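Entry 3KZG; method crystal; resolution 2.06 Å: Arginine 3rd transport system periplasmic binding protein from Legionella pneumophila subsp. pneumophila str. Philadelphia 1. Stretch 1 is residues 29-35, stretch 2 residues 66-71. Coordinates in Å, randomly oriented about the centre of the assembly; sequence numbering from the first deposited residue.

Stretch 1, residues 29-35: FDIDLMQ
Stretch 2, residues 66-71: LVIASM

What backbones meet here, and in what register? Residues 29 to 35 form a regular helix, which continues later in the chain, with phi between -64° and -55° and psi between -57° and -38°. Its successive turns are tied by Leu33 N to Phe29 O at 2.9 Å, Met34 N to Asp30 O at 3.0 Å and Gln35 N to Ile31 O at 2.9 Å. The second stretch begins as a strand, Leu66 at phi/psi -143/167 and Val67 at -137/134; beyond it Ile68 has phi/psi -143/110 and Ala69 -162/75. Ser70 then turns the chain with positive phi (34/50), and Met71 follows at -82/112. The register is set by Asp30 and Ile68, whose CA atoms lie 6.4 Å apart, the nearest pair across the stretches. Together the two sides bury 325 Å².

Which polar contact joins the stretches? The hydrogen bond between them runs from the backbone Ser70 N to Asp30 OD2, 3.0 Å long with an angle of 150° at the hydrogen. Asp30 points its CA-to-CB bond toward the second stretch and adopts the m rotamer (chi1 -77°, chi2 -24°), which carries the carboxylate to the turn. There OD2 also lies 3.4 Å from Ala69 CA. A short acidic side chain suits this place because its carboxylate can accept a hydrogen bond from a main-chain amide. Its other oxygen, OD1, passes 3.6 Å from Ile68 CG1 and is hydrogen-bonded elsewhere in the structure, so the buried carboxylate is satisfied at both oxygens.

How does Ile68 fill the space against the helix? It has the largest covered area of any residue in the contact, 111 Å², and its CA-to-CB bond points toward the helix. With chi1 -178° and chi2 172°, both t, the side chain is fully extended and reaches CD1 to 3.6 Å from Asp30 O and 4.3 Å from Leu33 CD2. The latter is an apolar contact, made with Leu33 in its t, p conformation (180°, 59°). Branching at CB gives Ile68 a broad hydrocarbon surface, well suited to a buried site facing the helix.

What does Met34 add, one turn beyond Asp30? This residue is a selenomethionine, its SE atom in the place of sulfur, and it buries 82 Å² against the second stretch. Its CA-to-CB bond points toward that stretch, and chi angles of -165° (t), 54° (p) and 85° (p) bend the long chain so that CE comes to 3.0 Å from Ile68 CB, a very close apolar approach. The same CE lies 4.4 Å from Val67 O. A long unbranched side chain can span this gap. Val67 and Ala69, on either side of Ile68 in sequence, direct their CA-to-CB bonds away from the helix.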

# COMPACT_ATOMS: atom_id res chain seq x y z
N PHE A 29 -18.78 -4.96 -15.76
CA PHE A 29 -18.27 -5.25 -14.43
C PHE A 29 -18.91 -6.48 -13.78
O PHE A 29 -18.21 -7.32 -13.22
CB PHE A 29 -18.46 -4.05 -13.50
CG PHE A 29 -17.91 -4.27 -12.12
CD1 PHE A 29 -16.54 -4.25 -11.90
CD2 PHE A 29 -18.76 -4.51 -11.05
CE1 PHE A 29 -16.02 -4.48 -10.63
CE2 PHE A 29 -18.26 -4.74 -9.77
CZ PHE A 29 -16.89 -4.72 -9.56
N ASP A 30 -20.24 -6.60 -13.84
CA ASP A 30 -20.92 -7.75 -13.23
C ASP A 30 -20.46 -9.05 -13.84
O ASP A 30 -20.30 -10.06 -13.15
CB ASP A 30 -22.45 -7.65 -13.38
CG ASP A 30 -23.07 -6.68 -12.40
OD1 ASP A 30 -22.46 -6.42 -11.35
OD2 ASP A 30 -24.18 -6.18 -12.68
N ILE A 31 -20.25 -9.04 -15.15
CA ILE A 31 -19.82 -10.24 -15.85
C ILE A 31 -18.46 -10.69 -15.33
O ILE A 31 -18.30 -11.85 -14.96
CB ILE A 31 -19.71 -10.01 -17.38
CG1 ILE A 31 -21.03 -9.44 -17.92
CG2 ILE A 31 -19.34 -11.31 -18.08
CD1 ILE A 31 -22.26 -10.24 -17.55
N ASP A 32 -17.50 -9.78 -15.32
CA ASP A 32 -16.15 -10.08 -14.86
C ASP A 32 -16.11 -10.52 -13.39
O ASP A 32 -15.37 -11.43 -13.02
CB ASP A 32 -15.21 -8.88 -15.05
CG ASP A 32 -14.99 -8.50 -16.52
OD1 ASP A 32 -15.19 -9.36 -17.40
OD2 ASP A 32 -14.61 -7.34 -16.78
N LEU A 33 -16.92 -9.88 -12.55
CA LEU A 33 -16.95 -10.23 -11.14
C LEU A 33 -17.45 -11.66 -10.95
O LEU A 33 -16.77 -12.50 -10.36
CB LEU A 33 -17.83 -9.27 -10.35
CG LEU A 33 -17.91 -9.60 -8.86
CD1 LEU A 33 -16.51 -9.57 -8.26
CD2 LEU A 33 -18.82 -8.62 -8.15
N MSE A 34 -18.65 -11.92 -11.45
CA MSE A 34 -19.29 -13.23 -11.36
C MSE A 34 -18.37 -14.31 -11.94
O MSE A 34 -18.20 -15.38 -11.36
CB MSE A 34 -20.62 -13.21 -12.12
CG MSE A 34 -21.56 -14.39 -11.83
SE MSE A 34 -21.92 -14.60 -9.95
CE MSE A 34 -23.39 -13.35 -9.75
N GLN A 35 -17.76 -14.00 -13.08
CA GLN A 35 -16.85 -14.93 -13.74
C GLN A 35 -15.74 -15.36 -12.78
O GLN A 35 -15.45 -16.54 -12.63
CB GLN A 35 -16.23 -14.27 -14.97
CG GLN A 35 -15.34 -15.16 -15.81
CD GLN A 35 -16.11 -16.27 -16.51
OE1 GLN A 35 -16.50 -17.26 -15.88
NE2 GLN A 35 -16.35 -16.11 -17.80
N LEU A 66 -28.28 -18.14 -9.88
CA LEU A 66 -28.03 -16.86 -9.24
C LEU A 66 -28.34 -15.72 -10.19
O LEU A 66 -28.54 -15.93 -11.38
CB LEU A 66 -26.56 -16.78 -8.83
CG LEU A 66 -26.05 -17.84 -7.86
CD1 LEU A 66 -24.53 -17.82 -7.82
CD2 LEU A 66 -26.63 -17.59 -6.47
N VAL A 67 -28.40 -14.51 -9.64
CA VAL A 67 -28.65 -13.31 -10.43
C VAL A 67 -27.71 -12.20 -9.99
O VAL A 67 -27.50 -11.98 -8.79
CB VAL A 67 -30.10 -12.81 -10.28
CG1 VAL A 67 -30.22 -11.39 -10.81
CG2 VAL A 67 -31.05 -13.73 -11.04
N ILE A 68 -27.11 -11.53 -10.97
CA ILE A 68 -26.22 -10.41 -10.73
C ILE A 68 -26.49 -9.40 -11.84
O ILE A 68 -26.20 -9.65 -13.01
CB ILE A 68 -24.73 -10.84 -10.74
CG1 ILE A 68 -23.85 -9.62 -10.43
CG2 ILE A 68 -24.35 -11.47 -12.08
CD1 ILE A 68 -22.38 -9.96 -10.23
N ALA A 69 -27.09 -8.28 -11.46
CA ALA A 69 -27.43 -7.23 -12.40
C ALA A 69 -27.66 -5.98 -11.57
O ALA A 69 -28.81 -5.57 -11.37
CB ALA A 69 -28.68 -7.60 -13.16
N SER A 70 -26.57 -5.39 -11.09
CA SER A 70 -26.65 -4.20 -10.25
C SER A 70 -27.90 -4.28 -9.38
O SER A 70 -28.68 -3.34 -9.31
CB SER A 70 -26.66 -2.92 -11.12
OG SER A 70 -27.80 -2.84 -11.95
N MSE A 71 -28.08 -5.42 -8.72
CA MSE A 71 -29.24 -5.63 -7.86
C MSE A 71 -29.08 -5.03 -6.48
O MSE A 71 -28.28 -5.51 -5.67
CB MSE A 71 -29.51 -7.12 -7.72
CG MSE A 71 -30.89 -7.40 -7.14
SE MSE A 71 -32.25 -6.69 -8.33
CE MSE A 71 -31.96 -7.92 -9.79